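Local coordinates for protein transmembrane oligosaccharyl transferase (Archaeoglobus fulgidus, PDB 3WAJ) that belongs to the STT3/AglB family of oligosaccharyl transferases, joining a many-helix membrane region with a bound zinc ion to a globular C-terminal part, at residues S585-A590 against S691-I696; W625-L630 against E634-G639; R668-L673 against V745-A750. All coordinates share one frame; numbering follows the deposited sequence.

Interaction 1. Residues S585-A590 against S691-I696; sequences SSFFTA and SHYRMI
The phenol oxygen of Tyr-693 has two neighbours: it hydrogen-bonds to Glu-597 OE2 on helix 593-602, and across the contact it sits at the rim of the Phe-587 ring, near that ring's plane, with OH 3.3 Å from CE1. The two side chains approach from opposite directions, Phe-587 from helix 584-588 and Tyr-693 from strand 693-698. Their rings meet obliquely, centroids 5.9 Å apart and planes at 56°, with Phe-587 CZ 3.8 Å from Tyr-693 CE1. Phe-587 carries its ring to the strand with CG swung opposite its own backbone N (chi1 179°). Within the helix the edge of Phe-587 stands over the face of Phe-588, CD2 lying 3.7 Å above that ring's centre.

The helix that delivers Phe-587 ends at once. Thr-589, the first residue to leave helical angles, folds its hydroxyl back so that OG1 donates to Ser-585 O at 2.8 Å, while Thr-589 N reaches the same oxygen at 3.2 Å. These two donors come from opposite faces of the carbonyl plane, closing the last turn with a doubly gripped acceptor.

Strand 693-698 is an edge strand of the five-stranded mixed sheet in the globular part, and Val-608 of strand 605-611 touches both rings, placing the pair in the layer between sheet and helices. Just before the strand, the carboxylate of Glu-593 accepts from the backbone N of both Ser-691 and His-692.

No hydrogen bond joins the two segments. The small interface of 73 Å² therefore rests on aromatic packing, while the buried phenol has its polar need met by Glu-597: the hydroxyl is tied to a helix while OH, CZ and CE1 of the same residue rest against the rim of Phe-587.

Interaction 2. Residues W625-L630 against E634-G639; sequences WAEGDL and EKYYGG
Glu-627 and Tyr-636 meet through one carboxylate oxygen: OE2 lies 3.1 Å from the phenol OH, near the plane of the ring and at its edge, within hydrogen-bonding distance. The stronger partner of OE2 is the ammonium group of Lys-577, with which it forms a salt bridge, and Glu-591 offers the phenol a second, weaker acceptor. The carboxylate is turned 46° from the ring plane, and the two side chains arrive from opposite directions. Lys-635 adds only a long ion pair, its NZ 3.8 Å from Glu-627 OE2, the two side chains crossing at about a right angle. A bend at chi2 of Glu-627 (-67°) turns the carboxylate out of the line of its chain.

The backbone joining the segments is a tight connection between two helices. Helix 619-627 stops at Gly-628, which has positive phi, and the next residue, Asp-629, is the N-cap of the short helix 630-633, its side chain capping a backbone N of that helix. The helix spans one turn, closed by a weak bond from Glu-634 N to Leu-630 O, 3.3 Å long and bent to 129° at the hydrogen. A 3-10 turn continues it, with Tyr-637 N reaching back 3.2 Å to Glu-634 O.

Further out the contact becomes packing. Glu-634 CG lies 3.5 Å from Leu-630 O, while the carboxylate of the same glutamate faces Arg-668 at a separation modelled implausibly short. Lys-635 covers part of its neighbour, CG standing 4.1 Å above the Tyr-636 ring plane and displaced toward the rim. The Tyr-636 ring also meets Tyr-619 of helix 619-627 edge-to-face, while the exposed side chain of Leu-630 packs against Tyr-620 and Val-624 of that helix.

Interaction 3. Residues R668-L673 against V745-A750; sequences RIPSEL and VLYKYA
Tyr-747, Ile-669 and Pro-670 carry this contact. The pyrrolidine ring of Pro-670 lies over one face of the Tyr-747 ring, its CG 3.6 Å from the ring centroid and only 8° off the normal, a well-centred CH-pi contact. Pro-670 CD extends the overlap toward one side, 3.6 Å from Tyr-747 CE1, and the two side chains cross at about a right angle. With CG opposite its own carbonyl carbon (chi1 -82°), Tyr-747 sends its ring out beside the helix to the proline. Ile-669 uses a different branch: its CG2 methyl meets the CB of Ala-750 at 3.5 Å.

Tyr-747 and Ala-750 lie three residues apart on helix 740-755, so successive turns of one helix flank present a flat aromatic face and a small methyl to the extended backbone of 669-671. Ile-669 of this segment makes backbone hydrogen bonds with Gly-638 and Gly-639, and its side chain also touches Phe-641 and Tyr-651 on strands 640-643 and 649-652. The backbone O of Tyr-747 accepts from Tyr-675 OH, and its ring meets that of Tyr-674 with planes at about 80°. No hydrogen bond crosses between the two segments, whose mutual burial is 210 Å².

How the interactions relate
Interactions 1 and 3 are buried, mainly packing and without hydrogen bonds across their segments, one an oblique aromatic pair at the edge of the mixed sheet, the other a proline laid on a tyrosine against helix 740-755. Interaction 2 is a surface contact, local in sequence and dominated by charge and hydroxyl groups. It touches both others: Ala-626 packs on Ser-585 and Thr-589 of interaction 1, while segment 634-639 runs beside segment 668-673 of interaction 3, with probable backbone bonding of Gly-638 to Ile-669 and packing of Lys-635 on Leu-673. Interactions 1 and 3 do not touch, their nearest atoms being about 7 Å apart, although their segments alternate along the chain.

Interaction 1. Residues S585-A590 against S691-I696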
# COMPACT_ATOMS: atom_id res chain seq x y z
N SER A 585 14.97 7.94 1.17
CA SER A 585 14.78 9.39 1.14
C SER A 585 16.12 10.11 1.22
O SER A 585 16.30 11.18 0.63
CB SER A 585 13.82 9.87 2.23
OG SER A 585 14.40 9.78 3.52
N SER A 586 17.07 9.53 1.93
CA SER A 586 18.36 10.19 2.14
C SER A 586 19.25 9.97 0.92
O SER A 586 20.19 10.73 0.68
CB SER A 586 19.03 9.69 3.41
OG SER A 586 18.90 8.28 3.51
N PHE A 587 18.95 8.93 0.15
CA PHE A 587 19.67 8.74 -1.09
C PHE A 587 19.16 9.75 -2.14
O PHE A 587 19.93 10.56 -2.66
CB PHE A 587 19.58 7.29 -1.57
CG PHE A 587 20.29 7.04 -2.87
CD1 PHE A 587 21.66 6.83 -2.91
CD2 PHE A 587 19.58 7.04 -4.08
CE1 PHE A 587 22.33 6.63 -4.12
CE2 PHE A 587 20.24 6.83 -5.30
CZ PHE A 587 21.61 6.62 -5.32
N PHE A 588 17.86 9.75 -2.42
CA PHE A 588 17.31 10.56 -3.52
C PHE A 588 17.26 12.06 -3.31
O PHE A 588 17.20 12.82 -4.29
CB PHE A 588 15.94 10.04 -3.99
CG PHE A 588 15.99 8.65 -4.56
CD1 PHE A 588 16.49 8.43 -5.84
CD2 PHE A 588 15.55 7.56 -3.81
CE1 PHE A 588 16.55 7.13 -6.38
CE2 PHE A 588 15.62 6.25 -4.33
CZ PHE A 588 16.12 6.03 -5.61
N THR A 589 17.27 12.51 -2.06
CA THR A 589 17.29 13.96 -1.82
C THR A 589 18.68 14.44 -1.44
O THR A 589 18.84 15.58 -0.99
CB THR A 589 16.35 14.38 -0.70
OG1 THR A 589 16.88 13.87 0.53
CG2 THR A 589 14.92 13.85 -0.93
N ALA A 590 19.66 13.55 -1.58
CA ALA A 590 21.03 13.89 -1.23
C ALA A 590 21.52 14.96 -2.19
O ALA A 590 21.37 14.84 -3.43
CB ALA A 590 21.92 12.66 -1.28
N SER A 691 29.77 10.39 -10.95
CA SER A 691 30.98 9.60 -11.17
C SER A 691 30.76 8.10 -11.06
O SER A 691 31.46 7.32 -11.72
CB SER A 691 32.05 10.01 -10.16
OG SER A 691 32.57 11.27 -10.49
N HIS A 692 29.80 7.71 -10.22
CA HIS A 692 29.64 6.34 -9.79
C HIS A 692 28.32 5.72 -10.22
O HIS A 692 27.91 4.68 -9.70
CB HIS A 692 29.74 6.27 -8.26
CG HIS A 692 31.05 6.78 -7.73
ND1 HIS A 692 32.23 6.08 -7.88
CD2 HIS A 692 31.36 7.93 -7.08
CE1 HIS A 692 33.21 6.78 -7.33
NE2 HIS A 692 32.71 7.90 -6.84
N TYR A 693 27.63 6.35 -11.17
CA TYR A 693 26.35 5.83 -11.65
C TYR A 693 26.29 5.94 -13.16
O TYR A 693 26.77 6.92 -13.72
CB TYR A 693 25.18 6.60 -11.02
CG TYR A 693 25.19 6.48 -9.53
CD1 TYR A 693 24.40 5.55 -8.90
CD2 TYR A 693 26.02 7.27 -8.75
CE1 TYR A 693 24.43 5.40 -7.52
CE2 TYR A 693 26.07 7.12 -7.36
CZ TYR A 693 25.27 6.19 -6.77
OH TYR A 693 25.30 6.04 -5.40
N ARG A 694 25.73 4.93 -13.82
CA ARG A 694 25.54 4.96 -15.28
C ARG A 694 24.14 4.44 -15.55
O ARG A 694 23.63 3.60 -14.80
CB ARG A 694 26.58 4.09 -16.01
CG ARG A 694 26.71 2.65 -15.47
CD ARG A 694 27.65 1.83 -16.33
NE ARG A 694 27.80 0.44 -15.89
CZ ARG A 694 28.65 -0.43 -16.43
NH1 ARG A 694 29.44 -0.06 -17.43
NH2 ARG A 694 28.72 -1.66 -15.97
N MET A 695 23.49 4.94 -16.60
CA MET A 695 22.20 4.39 -16.97
C MET A 695 22.45 3.06 -17.68
O MET A 695 23.41 2.94 -18.44
CB MET A 695 21.44 5.37 -17.86
CG MET A 695 20.10 4.87 -18.40
SD MET A 695 19.14 6.26 -18.98
CE MET A 695 18.25 5.42 -20.22
N ILE A 696 21.61 2.06 -17.44
CA ILE A 696 21.78 0.79 -18.13
C ILE A 696 20.55 0.38 -18.93
O ILE A 696 20.64 -0.48 -19.82
CB ILE A 696 22.17 -0.35 -17.17
CG1 ILE A 696 21.10 -0.55 -16.10
CG2 ILE A 696 23.51 -0.06 -16.54
CD1 ILE A 696 21.44 -1.65 -15.11

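Interaction 2. Residues W625-L630 against E634-G639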
# COMPACT_ATOMS: atom_id res chain seq x y z
N TRP A 625 9.89 13.08 4.16
CA TRP A 625 10.52 12.01 4.94
C TRP A 625 11.99 12.32 5.27
O TRP A 625 12.46 12.06 6.38
CB TRP A 625 10.45 10.67 4.19
CG TRP A 625 9.12 9.95 4.26
CD1 TRP A 625 8.10 10.03 3.35
CD2 TRP A 625 8.69 9.03 5.26
NE1 TRP A 625 7.06 9.22 3.73
CE2 TRP A 625 7.39 8.59 4.90
CE3 TRP A 625 9.27 8.52 6.43
CZ2 TRP A 625 6.66 7.67 5.68
CZ3 TRP A 625 8.54 7.60 7.21
CH2 TRP A 625 7.25 7.19 6.82
N ALA A 626 12.72 12.84 4.28
CA ALA A 626 14.15 13.09 4.44
C ALA A 626 14.40 14.18 5.47
O ALA A 626 15.32 14.08 6.27
CB ALA A 626 14.81 13.47 3.08
N GLU A 627 13.56 15.22 5.43
CA GLU A 627 13.78 16.42 6.23
C GLU A 627 13.13 16.37 7.61
O GLU A 627 13.64 16.96 8.55
CB GLU A 627 13.30 17.67 5.49
CG GLU A 627 13.98 17.92 4.15
CD GLU A 627 15.45 18.26 4.29
OE1 GLU A 627 15.85 18.67 5.39
OE2 GLU A 627 16.20 18.12 3.29
N GLY A 628 12.00 15.67 7.72
CA GLY A 628 11.30 15.57 9.00
C GLY A 628 9.98 16.32 9.08
O GLY A 628 9.16 16.04 9.96
N ASP A 629 9.76 17.28 8.19
CA ASP A 629 8.50 18.02 8.19
C ASP A 629 8.21 18.70 6.86
O ASP A 629 9.03 18.67 5.93
CB ASP A 629 8.47 19.06 9.33
CG ASP A 629 9.54 20.14 9.20
OD1 ASP A 629 9.87 20.57 8.07
OD2 ASP A 629 10.05 20.58 10.25
N LEU A 630 7.05 19.34 6.78
CA LEU A 630 6.63 20.00 5.55
C LEU A 630 7.39 21.31 5.22
O LEU A 630 7.74 21.52 4.06
CB LEU A 630 5.12 20.22 5.57
CG LEU A 630 4.40 18.96 6.03
CD1 LEU A 630 3.02 19.32 6.56
CD2 LEU A 630 4.31 17.93 4.91
N GLU A 634 9.79 22.42 1.68
CA GLU A 634 9.38 23.50 0.80
C GLU A 634 10.55 24.25 0.14
O GLU A 634 10.35 25.03 -0.80
CB GLU A 634 8.41 24.45 1.51
CG GLU A 634 6.99 23.87 1.62
CD GLU A 634 6.23 23.90 0.29
OE1 GLU A 634 6.68 24.60 -0.64
OE2 GLU A 634 5.18 23.22 0.18
N LYS A 635 11.76 24.02 0.62
CA LYS A 635 12.94 24.63 0.03
C LYS A 635 13.29 23.98 -1.31
O LYS A 635 14.16 24.47 -2.04
CB LYS A 635 14.13 24.53 0.99
CG LYS A 635 14.76 23.12 1.05
CD LYS A 635 15.87 23.02 2.11
CE LYS A 635 16.45 21.60 2.14
NZ LYS A 635 17.82 21.52 2.75
N TYR A 636 12.63 22.87 -1.64
CA TYR A 636 12.87 22.24 -2.93
C TYR A 636 12.01 22.88 -4.05
O TYR A 636 12.15 22.53 -5.21
CB TYR A 636 12.71 20.72 -2.85
CG TYR A 636 13.80 20.04 -2.02
CD1 TYR A 636 13.55 19.63 -0.71
CD2 TYR A 636 15.07 19.83 -2.54
CE1 TYR A 636 14.55 19.01 0.05
CE2 TYR A 636 16.07 19.22 -1.78
CZ TYR A 636 15.81 18.81 -0.50
OH TYR A 636 16.81 18.20 0.24
N TYR A 637 11.16 23.83 -3.69
CA TYR A 637 10.22 24.44 -4.64
C TYR A 637 10.28 25.96 -4.71
O TYR A 637 10.56 26.63 -3.71
CB TYR A 637 8.80 23.93 -4.39
CG TYR A 637 8.72 22.44 -4.59
CD1 TYR A 637 8.59 21.90 -5.87
CD2 TYR A 637 8.86 21.56 -3.52
CE1 TYR A 637 8.55 20.53 -6.07
CE2 TYR A 637 8.82 20.18 -3.71
CZ TYR A 637 8.66 19.67 -5.00
OH TYR A 637 8.62 18.32 -5.24
N GLY A 638 10.04 26.50 -5.91
CA GLY A 638 10.03 27.94 -6.16
C GLY A 638 8.62 28.38 -6.49
O GLY A 638 7.69 28.09 -5.72
N GLY A 639 8.45 29.06 -7.62
CA GLY A 639 7.13 29.57 -7.99
C GLY A 639 6.45 28.93 -9.19
O GLY A 639 6.29 27.71 -9.27

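Interaction 3. Residues R668-L673 against V745-A750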
# COMPACT_ATOMS: atom_id res chain seq x y z
N ARG A 668 4.04 23.81 -9.55
CA ARG A 668 5.07 24.51 -8.80
C ARG A 668 6.46 24.12 -9.34
O ARG A 668 6.79 22.94 -9.42
CB ARG A 668 4.95 24.16 -7.32
CG ARG A 668 5.75 25.06 -6.41
CD ARG A 668 4.90 25.65 -5.32
NE ARG A 668 5.70 26.50 -4.45
CZ ARG A 668 6.05 26.17 -3.22
NH1 ARG A 668 5.64 25.03 -2.69
NH2 ARG A 668 6.80 27.00 -2.50
N ILE A 669 7.24 25.12 -9.74
CA ILE A 669 8.58 24.90 -10.30
C ILE A 669 9.59 24.62 -9.20
O ILE A 669 9.60 25.31 -8.18
CB ILE A 669 9.05 26.13 -11.11
CG1 ILE A 669 8.09 26.37 -12.27
CG2 ILE A 669 10.46 25.92 -11.65
CD1 ILE A 669 7.72 25.09 -13.03
N PRO A 670 10.44 23.59 -9.40
CA PRO A 670 11.45 23.28 -8.37
C PRO A 670 12.43 24.43 -8.19
O PRO A 670 12.64 25.19 -9.15
CB PRO A 670 12.17 22.06 -8.94
CG PRO A 670 11.14 21.40 -9.83
CD PRO A 670 10.39 22.57 -10.46
N SER A 671 13.00 24.56 -6.99
CA SER A 671 14.01 25.58 -6.68
C SER A 671 15.35 25.14 -7.26
O SER A 671 15.45 24.03 -7.81
CB SER A 671 14.16 25.75 -5.17
OG SER A 671 14.76 24.61 -4.60
N GLU A 672 16.37 25.98 -7.13
CA GLU A 672 17.71 25.59 -7.56
C GLU A 672 18.18 24.34 -6.82
O GLU A 672 18.88 23.49 -7.39
CB GLU A 672 18.70 26.74 -7.36
CG GLU A 672 19.97 26.60 -8.19
CD GLU A 672 20.79 27.87 -8.22
OE1 GLU A 672 21.04 28.44 -7.14
OE2 GLU A 672 21.17 28.31 -9.34
N LEU A 673 17.78 24.21 -5.56
CA LEU A 673 18.18 23.08 -4.73
C LEU A 673 17.82 21.72 -5.35
O LEU A 673 18.65 20.82 -5.42
CB LEU A 673 17.54 23.18 -3.36
CG LEU A 673 18.54 23.06 -2.23
CD1 LEU A 673 19.56 24.20 -2.31
CD2 LEU A 673 17.80 23.10 -0.92
N VAL A 745 9.26 17.97 -18.85
CA VAL A 745 9.64 18.92 -19.90
C VAL A 745 9.72 20.32 -19.32
O VAL A 745 10.70 21.03 -19.52
CB VAL A 745 8.69 18.88 -21.13
CG1 VAL A 745 8.96 20.04 -22.04
CG2 VAL A 745 8.87 17.57 -21.91
N LEU A 746 8.70 20.72 -18.56
CA LEU A 746 8.71 22.04 -17.95
C LEU A 746 9.83 22.21 -16.89
O LEU A 746 10.46 23.27 -16.81
CB LEU A 746 7.33 22.38 -17.39
CG LEU A 746 6.23 22.49 -18.46
CD1 LEU A 746 4.87 22.85 -17.84
CD2 LEU A 746 6.64 23.51 -19.52
N TYR A 747 10.07 21.18 -16.09
CA TYR A 747 11.16 21.20 -15.12
C TYR A 747 12.47 21.49 -15.82
O TYR A 747 13.27 22.31 -15.35
CB TYR A 747 11.30 19.82 -14.47
CG TYR A 747 10.36 19.55 -13.33
CD1 TYR A 747 9.23 20.32 -13.13
CD2 TYR A 747 10.62 18.52 -12.44
CE1 TYR A 747 8.38 20.07 -12.07
CE2 TYR A 747 9.78 18.26 -11.37
CZ TYR A 747 8.66 19.03 -11.19
OH TYR A 747 7.80 18.76 -10.14
N LYS A 748 12.70 20.81 -16.95
CA LYS A 748 13.92 20.98 -17.73
C LYS A 748 14.01 22.37 -18.33
O LYS A 748 15.07 22.99 -18.33
CB LYS A 748 13.99 19.94 -18.86
CG LYS A 748 14.16 18.54 -18.37
CD LYS A 748 14.22 17.52 -19.50
CE LYS A 748 14.60 16.16 -18.93
NZ LYS A 748 14.32 15.03 -19.83
N TYR A 749 12.88 22.83 -18.85
CA TYR A 749 12.78 24.20 -19.37
C TYR A 749 13.14 25.23 -18.29
O TYR A 749 14.01 26.07 -18.51
CB TYR A 749 11.38 24.46 -19.92
CG TYR A 749 11.13 25.90 -20.33
CD1 TYR A 749 11.80 26.47 -21.41
CD2 TYR A 749 10.17 26.67 -19.67
CE1 TYR A 749 11.56 27.79 -21.79
CE2 TYR A 749 9.91 27.98 -20.04
CZ TYR A 749 10.61 28.54 -21.10
OH TYR A 749 10.32 29.84 -21.46
N ALA A 750 12.49 25.12 -17.13
CA ALA A 750 12.79 25.97 -15.97
C ALA A 750 14.27 26.01 -15.64
O ALA A 750 14.85 27.08 -15.41
CB ALA A 750 12.00 25.51 -14.77